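PDB 2Q74: inositol-1-monophosphatase SuhB from Mycobacterium tuberculosis, which probably catalyses the Mg2+-dependent dephosphorylation of inositol 1-phosphate to free myo-inositol, the last step of myo-inositol biosynthesis from glucose 6-phosphate. Local coordinates for residues A[18-22]-A[66-71]; A[25-30]-A[58-63]; A[119-123]-A[135-140]; A[131-136]-A[237-242]. All coordinates share one frame. Residue numbers count along the deposited sequence, not the author numbering.

Interaction 1 of 4, residues A[18-22]-A[66-71]; sequences LAAEA and LLRDRL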
# COMPACT_ATOMS: atom_id res chain seq x y z
N LEU A 18 -22.69 9.03 5.93
CA LEU A 18 -21.80 10.17 6.08
C LEU A 18 -20.41 9.88 5.53
O LEU A 18 -19.81 10.73 4.85
CB LEU A 18 -21.69 10.60 7.53
CG LEU A 18 -22.91 11.28 8.13
CD1 LEU A 18 -22.51 11.93 9.42
CD2 LEU A 18 -23.48 12.31 7.19
N ALA A 19 -19.90 8.68 5.80
CA ALA A 19 -18.61 8.25 5.29
C ALA A 19 -18.60 8.30 3.75
O ALA A 19 -17.67 8.88 3.14
CB ALA A 19 -18.29 6.85 5.78
N ALA A 20 -19.63 7.72 3.13
CA ALA A 20 -19.73 7.67 1.66
C ALA A 20 -19.82 9.06 1.06
O ALA A 20 -19.14 9.37 0.07
CB ALA A 20 -20.92 6.84 1.22
N GLU A 21 -20.68 9.89 1.66
CA GLU A 21 -20.80 11.29 1.27
C GLU A 21 -19.47 12.01 1.31
O GLU A 21 -19.05 12.61 0.34
CB GLU A 21 -21.74 12.02 2.22
CG GLU A 21 -23.19 11.97 1.90
CD GLU A 21 -23.97 12.81 2.87
OE1 GLU A 21 -23.69 14.03 2.97
OE2 GLU A 21 -24.84 12.25 3.57
N ALA A 22 -18.83 11.96 2.47
CA ALA A 22 -17.58 12.68 2.71
C ALA A 22 -16.47 12.18 1.76
O ALA A 22 -15.70 12.99 1.24
CB ALA A 22 -17.17 12.55 4.16
N LEU A 66 -18.33 19.70 6.35
CA LEU A 66 -19.39 18.91 5.75
C LEU A 66 -19.98 17.95 6.76
O LEU A 66 -21.19 17.86 6.91
CB LEU A 66 -18.86 18.12 4.55
CG LEU A 66 -19.83 17.28 3.69
CD1 LEU A 66 -19.19 16.95 2.35
CD2 LEU A 66 -20.25 16.00 4.37
N LEU A 67 -19.11 17.24 7.46
CA LEU A 67 -19.53 16.23 8.43
C LEU A 67 -20.23 16.82 9.65
O LEU A 67 -21.21 16.24 10.14
CB LEU A 67 -18.33 15.42 8.88
CG LEU A 67 -17.79 14.42 7.86
CD1 LEU A 67 -16.43 13.92 8.30
CD2 LEU A 67 -18.75 13.26 7.68
N ARG A 68 -19.73 17.95 10.13
CA ARG A 68 -20.34 18.63 11.26
C ARG A 68 -21.74 19.14 10.93
O ARG A 68 -22.66 18.98 11.73
CB ARG A 68 -19.45 19.79 11.73
CG ARG A 68 -18.21 19.33 12.50
CD ARG A 68 -17.36 20.50 13.00
NE ARG A 68 -16.15 20.04 13.70
CZ ARG A 68 -16.09 19.66 14.97
NH1 ARG A 68 -17.17 19.68 15.75
NH2 ARG A 68 -14.94 19.26 15.48
N ASP A 69 -21.89 19.75 9.75
CA ASP A 69 -23.18 20.25 9.29
C ASP A 69 -24.16 19.11 9.14
O ASP A 69 -25.26 19.17 9.65
CB ASP A 69 -23.03 21.01 7.97
CG ASP A 69 -22.20 22.29 8.10
OD1 ASP A 69 -22.09 22.82 9.23
OD2 ASP A 69 -21.64 22.77 7.09
N ARG A 70 -23.76 18.06 8.44
CA ARG A 70 -24.65 16.94 8.20
C ARG A 70 -25.07 16.26 9.50
O ARG A 70 -26.19 15.76 9.62
CB ARG A 70 -23.98 15.93 7.26
CG ARG A 70 -23.82 16.44 5.82
CD ARG A 70 -25.13 16.46 5.09
NE ARG A 70 -25.65 15.11 4.89
CZ ARG A 70 -26.92 14.74 5.03
NH1 ARG A 70 -27.84 15.61 5.41
NH2 ARG A 70 -27.27 13.49 4.81
N LEU A 71 -24.18 16.26 10.47
CA LEU A 71 -24.48 15.70 11.78
C LEU A 71 -25.42 16.60 12.56
O LEU A 71 -26.25 16.11 13.33
CB LEU A 71 -23.20 15.43 12.56
CG LEU A 71 -22.52 14.09 12.26
CD1 LEU A 71 -21.11 14.06 12.80
CD2 LEU A 71 -23.33 12.92 12.80
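Two roughly antiparallel helices, 8-33 and 55-74, form an outer layer of the alpha-beta-alpha-beta-alpha sandwich of the inositol monophosphatase fold, and segments 18-22 and 66-71 are where they pair. The segment axes approach to 10.6 Å at 141°, and 357 Å² is buried. That spacing leaves room for a layer of leucines. Leu-18, in the m,t rotamer, has the largest share, with 89 Å² covered. Its branches part: CD1 lies 3.6 Å from CG of Leu-71, whereas CD2 lies 3.7 Å from CB of Arg-70. Leu-67 and Leu-71 have CA-to-CB bonds that point sideways, yet both are m,t, which brings their ends closer to the partner helix. CD2 of Leu-67 thus sits 4.0 Å from CB of Leu-18 and 3.9 Å from CB of Ala-22. Toward the sheet, Ala-19 touches Ile-123 and Ala-135, Ala-22 touches Val-121, and Leu-67 touches Ile-123.

On the more exposed side the leucine layer gives way to charge. Arg-70 takes m at each of chi1, chi2 and chi3, a folded course that presents the guanidinium by its edge to Glu-21, while NH1 turns to Gln-73. The salt bridge is bidentate: Arg-70 NE donates to Glu-21 OE1 at 2.9 Å, and Arg-70 NH2 to Glu-21 OE2 at 3.0 Å with an N-H...O angle of 153°.

Interaction 2 of 4, residues A[25-30]-A[58-63]; sequences FVRGRR and VVDTDT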
# COMPACT_ATOMS: atom_id res chain seq x y z
N PHE A 25 -16.86 13.80 -1.49
CA PHE A 25 -16.48 15.22 -1.41
C PHE A 25 -14.97 15.38 -1.43
O PHE A 25 -14.45 16.25 -2.11
CB PHE A 25 -17.05 15.79 -0.11
CG PHE A 25 -16.74 17.24 0.11
CD1 PHE A 25 -17.46 18.22 -0.53
CD2 PHE A 25 -15.74 17.62 1.00
CE1 PHE A 25 -17.19 19.57 -0.31
CE2 PHE A 25 -15.46 18.96 1.23
CZ PHE A 25 -16.18 19.94 0.57
N VAL A 26 -14.28 14.54 -0.68
CA VAL A 26 -12.82 14.55 -0.66
C VAL A 26 -12.26 14.27 -2.05
O VAL A 26 -11.36 14.93 -2.53
CB VAL A 26 -12.29 13.45 0.32
CG1 VAL A 26 -10.81 13.23 0.15
CG2 VAL A 26 -12.65 13.82 1.75
N ARG A 27 -12.82 13.26 -2.67
CA ARG A 27 -12.43 12.79 -3.98
C ARG A 27 -12.56 13.94 -4.97
O ARG A 27 -11.68 14.19 -5.80
CB ARG A 27 -13.33 11.60 -4.29
CG ARG A 27 -13.14 10.93 -5.59
CD ARG A 27 -13.18 9.40 -5.45
NE ARG A 27 -14.10 8.86 -4.44
CZ ARG A 27 -15.43 8.83 -4.52
NH1 ARG A 27 -16.06 9.37 -5.55
NH2 ARG A 27 -16.14 8.27 -3.55
N GLY A 28 -13.65 14.69 -4.84
CA GLY A 28 -13.88 15.84 -5.69
C GLY A 28 -13.05 17.06 -5.36
O GLY A 28 -12.55 17.75 -6.25
N ARG A 29 -12.92 17.35 -4.07
CA ARG A 29 -12.14 18.50 -3.62
C ARG A 29 -10.65 18.35 -3.92
O ARG A 29 -9.98 19.32 -4.27
CB ARG A 29 -12.33 18.73 -2.12
CG ARG A 29 -13.59 19.50 -1.76
CD ARG A 29 -13.54 20.97 -2.25
NE ARG A 29 -12.52 21.75 -1.54
CZ ARG A 29 -11.86 22.81 -2.04
NH1 ARG A 29 -12.08 23.25 -3.27
NH2 ARG A 29 -10.96 23.42 -1.29
N ARG A 30 -10.13 17.13 -3.78
CA ARG A 30 -8.73 16.86 -4.08
C ARG A 30 -8.42 17.23 -5.53
O ARG A 30 -7.42 17.87 -5.80
CB ARG A 30 -8.35 15.38 -3.78
CG ARG A 30 -6.86 15.09 -4.05
CD ARG A 30 -6.39 13.67 -3.69
NE ARG A 30 -5.36 13.25 -4.64
CZ ARG A 30 -4.12 13.75 -4.72
NH1 ARG A 30 -3.70 14.67 -3.87
NH2 ARG A 30 -3.28 13.31 -5.63
N VAL A 58 -6.64 22.31 3.77
CA VAL A 58 -7.84 22.89 3.20
C VAL A 58 -8.93 21.84 3.06
O VAL A 58 -10.03 22.03 3.56
CB VAL A 58 -7.56 23.55 1.82
CG1 VAL A 58 -8.84 24.10 1.24
CG2 VAL A 58 -6.56 24.67 1.98
N VAL A 59 -8.62 20.72 2.40
CA VAL A 59 -9.61 19.69 2.15
C VAL A 59 -10.08 19.05 3.45
O VAL A 59 -11.26 18.72 3.61
CB VAL A 59 -9.10 18.60 1.22
CG1 VAL A 59 -10.15 17.52 1.09
CG2 VAL A 59 -8.73 19.16 -0.13
N ASP A 60 -9.13 18.88 4.37
CA ASP A 60 -9.39 18.29 5.67
C ASP A 60 -10.42 19.13 6.42
O ASP A 60 -11.40 18.59 6.94
CB ASP A 60 -8.08 18.18 6.46
CG ASP A 60 -8.19 17.27 7.65
OD1 ASP A 60 -8.50 16.07 7.46
OD2 ASP A 60 -7.95 17.76 8.78
N THR A 61 -10.22 20.44 6.45
CA THR A 61 -11.14 21.35 7.11
C THR A 61 -12.51 21.36 6.44
O THR A 61 -13.54 21.30 7.11
CB THR A 61 -10.61 22.79 7.10
OG1 THR A 61 -9.24 22.78 7.50
CG2 THR A 61 -11.42 23.65 8.05
N ASP A 62 -12.50 21.46 5.12
CA ASP A 62 -13.73 21.53 4.35
C ASP A 62 -14.61 20.32 4.65
O ASP A 62 -15.81 20.45 4.89
CB ASP A 62 -13.43 21.59 2.85
CG ASP A 62 -12.80 22.93 2.42
OD1 ASP A 62 -13.01 23.97 3.09
OD2 ASP A 62 -12.10 22.94 1.38
N THR A 63 -13.98 19.14 4.65
CA THR A 63 -14.67 17.87 4.86
C THR A 63 -15.15 17.72 6.30
O THR A 63 -16.20 17.14 6.57
CB THR A 63 -13.76 16.68 4.52
OG1 THR A 63 -13.28 16.81 3.18
CG2 THR A 63 -14.49 15.37 4.65
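Val-59, Arg-29 and Phe-25 have the most area buried in this antiparallel helix pair of the sandwich's outer layer, 67, 65 and 53 Å². Segments 25-30 and 58-63 run at 144° between their directions, axes 10.1 Å apart. Val-59 takes the inner side: its CG1 lies 4.1 Å from CB of Arg-29 and 4.4 Å from CG1 of Val-26, and its side chain also touches Phe-112 and Ile-106, a probable substrate-binding residue. Arg-29, m at its first three chi angles, reaches across to Asp-62 in a salt bridge. Its NH2 stands 2.9 Å from Asp-62 OD2 and its NE 3.2 Å from the same oxygen; both hydrogen bonds are weak, with angles of 130° and 127°. Phe-25 meets the other helix with its ring edge, CE2 lying 3.7 Å from CB of Asp-62 and CD2 3.4 Å from OG1 of Thr-63, a hydroxyl already bonded to Val-59 O. Since Arg-29 also pairs with Glu-32, and Asp-62 with Arg-65, a charged network flanks the apolar seam, and poor angles suggest electrostatics outweigh directional bonding.

Interaction 3 of 4, residues A[119-123]-A[135-140]; sequences YAVSI and AVADVA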
# COMPACT_ATOMS: atom_id res chain seq x y z
N TYR A 119 -6.06 6.58 1.53
CA TYR A 119 -6.52 7.48 2.59
C TYR A 119 -7.99 7.22 2.83
O TYR A 119 -8.68 6.74 1.93
CB TYR A 119 -6.30 8.93 2.22
CG TYR A 119 -6.50 9.23 0.78
CD1 TYR A 119 -7.71 9.75 0.30
CD2 TYR A 119 -5.49 9.01 -0.12
CE1 TYR A 119 -7.86 10.04 -1.06
CE2 TYR A 119 -5.62 9.29 -1.43
CZ TYR A 119 -6.80 9.80 -1.92
OH TYR A 119 -6.87 10.08 -3.28
N ALA A 120 -8.48 7.57 4.02
CA ALA A 120 -9.84 7.18 4.40
C ALA A 120 -10.59 8.21 5.26
O ALA A 120 -10.00 9.01 5.98
CB ALA A 120 -9.79 5.87 5.12
N VAL A 121 -11.90 8.17 5.17
CA VAL A 121 -12.76 8.89 6.07
C VAL A 121 -13.18 7.89 7.16
O VAL A 121 -13.63 6.79 6.83
CB VAL A 121 -14.01 9.40 5.33
CG1 VAL A 121 -14.91 10.16 6.29
CG2 VAL A 121 -13.60 10.26 4.12
N SER A 122 -13.01 8.26 8.43
CA SER A 122 -13.37 7.41 9.56
C SER A 122 -14.43 8.11 10.42
O SER A 122 -14.21 9.24 10.83
CB SER A 122 -12.14 7.12 10.42
OG SER A 122 -12.43 6.21 11.47
N ILE A 123 -15.55 7.42 10.66
CA ILE A 123 -16.67 7.92 11.46
C ILE A 123 -17.01 6.87 12.54
O ILE A 123 -17.48 5.77 12.23
CB ILE A 123 -17.96 8.12 10.62
CG1 ILE A 123 -17.70 8.82 9.28
CG2 ILE A 123 -19.00 8.87 11.42
CD1 ILE A 123 -17.60 10.33 9.36
N ALA A 135 -17.83 3.46 10.60
CA ALA A 135 -17.72 3.31 9.14
C ALA A 135 -16.43 3.92 8.67
O ALA A 135 -16.11 5.05 9.06
CB ALA A 135 -18.90 3.96 8.44
N VAL A 136 -15.68 3.19 7.86
CA VAL A 136 -14.45 3.74 7.26
C VAL A 136 -14.59 3.65 5.77
O VAL A 136 -14.81 2.58 5.21
CB VAL A 136 -13.16 2.94 7.66
CG1 VAL A 136 -11.91 3.50 6.92
CG2 VAL A 136 -12.95 2.94 9.16
N ALA A 137 -14.45 4.79 5.12
CA ALA A 137 -14.61 4.86 3.66
C ALA A 137 -13.24 4.89 3.07
O ALA A 137 -12.49 5.79 3.40
CB ALA A 137 -15.38 6.11 3.25
N ASP A 138 -12.91 3.92 2.23
CA ASP A 138 -11.68 3.90 1.44
C ASP A 138 -11.94 4.76 0.20
O ASP A 138 -12.50 4.29 -0.80
CB ASP A 138 -11.32 2.45 1.04
CG ASP A 138 -9.97 2.34 0.27
OD1 ASP A 138 -9.48 3.34 -0.29
OD2 ASP A 138 -9.43 1.20 0.22
N VAL A 139 -11.52 6.02 0.28
CA VAL A 139 -11.87 7.02 -0.71
C VAL A 139 -11.51 6.58 -2.13
O VAL A 139 -12.38 6.57 -3.00
CB VAL A 139 -11.25 8.39 -0.32
CG1 VAL A 139 -11.60 9.45 -1.35
CG2 VAL A 139 -11.76 8.81 1.05
N ALA A 140 -10.26 6.21 -2.38
CA ALA A 140 -9.86 5.97 -3.78
C ALA A 140 -10.49 4.66 -4.30
O ALA A 140 -10.74 4.52 -5.49
CB ALA A 140 -8.35 5.96 -3.93
O HOH W 1 -8.34 5.52 -0.61
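This antiparallel beta hairpin at the centre of the seven-stranded sheet pairs strands whose segment axes lie 4.6 Å apart at 171°. Tyr-119 precedes the strand. With chi1 at 37° its ring swings so that CE1 comes 3.8 Å from CG1 of Val-139, and it also stacks edge-to-face with Phe-112. Its carbonyl O accepts a weak, 3.4 Å bond from Val-139 N, and a water donates to that O at 2.8 Å and to Asp-138 OD1 at 2.5 Å while accepting from Ala-140 N at 2.7 Å. Ala-120 follows in a non-hydrogen-bonded pair with Asp-138, and its CB lies 3.7 Å from CG1 of Val-136. Val-121 and Ala-137 make a hydrogen-bonded pair: Val-121 N to Ala-137 O is 3.0 Å, and Ala-137 N to Val-121 O is 2.8 Å. Ser-122 lies opposite Val-136, and its backbone bonds to that of Asp-104, a probable Mg2+ ligand. Ile-123 closes the run, its N 2.9 Å from Ala-135 O and its O 2.8 Å from Ala-135 N. Four bonds with N-H...O angles of 149° to 164° thus hold the register, and beyond the strand end the water supplements a weak direct bond. The face of Val-121, Ile-123, Ala-135 and Ala-137 is apolar against helix 8-33; the other, meeting helices 211-220 and 233-245, also carries Ser-122 and Asp-138.

Interaction 4 of 4, residues A[131-136]-A[237-242]; sequences TVAGAV and AAGALI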
# COMPACT_ATOMS: atom_id res chain seq x y z
N THR A 131 -16.96 2.30 21.39
CA THR A 131 -17.46 2.36 20.02
C THR A 131 -18.56 1.33 19.74
O THR A 131 -18.34 0.11 19.78
CB THR A 131 -16.33 2.20 19.00
OG1 THR A 131 -15.27 3.12 19.31
CG2 THR A 131 -16.83 2.50 17.59
N VAL A 132 -19.75 1.85 19.46
CA VAL A 132 -20.96 1.08 19.24
C VAL A 132 -21.23 0.87 17.75
O VAL A 132 -21.87 -0.11 17.34
CB VAL A 132 -22.16 1.84 19.85
CG1 VAL A 132 -23.44 1.06 19.67
CG2 VAL A 132 -21.89 2.12 21.32
N ALA A 133 -20.75 1.80 16.93
CA ALA A 133 -20.94 1.72 15.49
C ALA A 133 -19.91 2.57 14.76
O ALA A 133 -19.39 3.54 15.30
CB ALA A 133 -22.34 2.16 15.12
N GLY A 134 -19.62 2.19 13.52
CA GLY A 134 -18.54 2.85 12.81
C GLY A 134 -18.53 2.60 11.33
O GLY A 134 -19.13 1.65 10.85
N ALA A 135 -17.83 3.46 10.60
CA ALA A 135 -17.72 3.31 9.14
C ALA A 135 -16.43 3.92 8.67
O ALA A 135 -16.11 5.05 9.06
CB ALA A 135 -18.90 3.96 8.44
N VAL A 136 -15.68 3.19 7.86
CA VAL A 136 -14.45 3.74 7.26
C VAL A 136 -14.59 3.65 5.77
O VAL A 136 -14.81 2.58 5.21
CB VAL A 136 -13.16 2.94 7.66
CG1 VAL A 136 -11.91 3.50 6.92
CG2 VAL A 136 -12.95 2.94 9.16
N ALA A 237 -10.92 4.29 16.25
CA ALA A 237 -12.18 3.96 16.93
C ALA A 237 -13.13 3.14 16.03
O ALA A 237 -13.56 2.04 16.41
CB ALA A 237 -12.88 5.24 17.41
N ALA A 238 -13.42 3.66 14.84
CA ALA A 238 -14.26 2.96 13.87
C ALA A 238 -13.69 1.62 13.38
O ALA A 238 -14.34 0.57 13.51
CB ALA A 238 -14.52 3.85 12.69
N GLY A 239 -12.48 1.66 12.84
CA GLY A 239 -11.77 0.46 12.39
C GLY A 239 -11.64 -0.64 13.43
O GLY A 239 -11.78 -1.81 13.12
N ALA A 240 -11.36 -0.25 14.67
CA ALA A 240 -11.20 -1.20 15.75
C ALA A 240 -12.45 -2.08 15.88
O ALA A 240 -12.35 -3.31 15.95
CB ALA A 240 -10.90 -0.48 17.06
N LEU A 241 -13.60 -1.42 15.87
CA LEU A 241 -14.89 -2.11 16.01
C LEU A 241 -15.10 -3.03 14.83
O LEU A 241 -15.56 -4.16 14.97
CB LEU A 241 -16.03 -1.09 16.05
CG LEU A 241 -17.35 -1.37 16.77
CD1 LEU A 241 -18.51 -0.62 16.06
CD2 LEU A 241 -17.68 -2.83 16.93
N ILE A 242 -14.75 -2.52 13.67
CA ILE A 242 -14.94 -3.27 12.43
C ILE A 242 -14.12 -4.56 12.48
O ILE A 242 -14.68 -5.65 12.33
CB ILE A 242 -14.57 -2.44 11.20
CG1 ILE A 242 -15.54 -1.25 11.04
CG2 ILE A 242 -14.63 -3.35 9.99
CD1 ILE A 242 -15.11 -0.17 10.07
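The 131-136 strand passes over the 237-242 helix nearly at right angles, at 106°, with segment axes just 6.8 Å apart. Two backbone features accompany this. Val-132 (phi/psi -98/-28) and Ala-133 both face Ala-125 in a classic beta bulge, and the helix is kinked where the nitrogens of Ala-238 and Gly-239 lack bonds to the preceding turn. CA of Gly-134 lies 4.4 Å from CA of Ala-238; a CB modelled on the glycine would sit tight against that CA, so its absence permits the close crossing.

No hydrogen bond spans the contact. Leu-241, with 71 Å² covered, lies in the bend of the bulge: its CD1 is 3.4 Å from N of Ala-133 and its CG 3.5 Å from O of Thr-131. Thr-131 CG2 approaches Ala-237 O at 3.5 Å. Farther along, Val-136 CG2 meets Ala-238 CB at 4.0 Å and Ile-242 CD1 at 3.9 Å.

Asp-235, a probable substrate and Mg2+ ligand, lies in the first turn of this helix, just before the segment. The helix lies in the sandwich's middle layer beside helix 211-220, which Val-136 and Ile-242 both touch, whereas Ala-133 and Ala-135 point the other way, onto helix 8-33.

How the interactions relate
From the N terminus, helix 8-33 runs out and helix 55-74 runs back, so interaction 2 closes the shorter loop and interaction 1, using the same two helices, encloses it; Leu-66 CD1 against Phe-25 CG at 3.3 Å joins them. Both close before interaction 3 begins. That contact shuts a short hairpin, whose returning strand also opens interaction 4; the two share Ala-135 and Val-136, and interaction 4 closes a far longer loop, reaching helix 233-245. Sheet strands 120-127 and 130-138 thus receive helix 8-33 on one face, where Ala-19 CB lies 4.0 Å from Ala-135 CB, and helix 233-245 on the other. Interactions 2 and 4 do not touch.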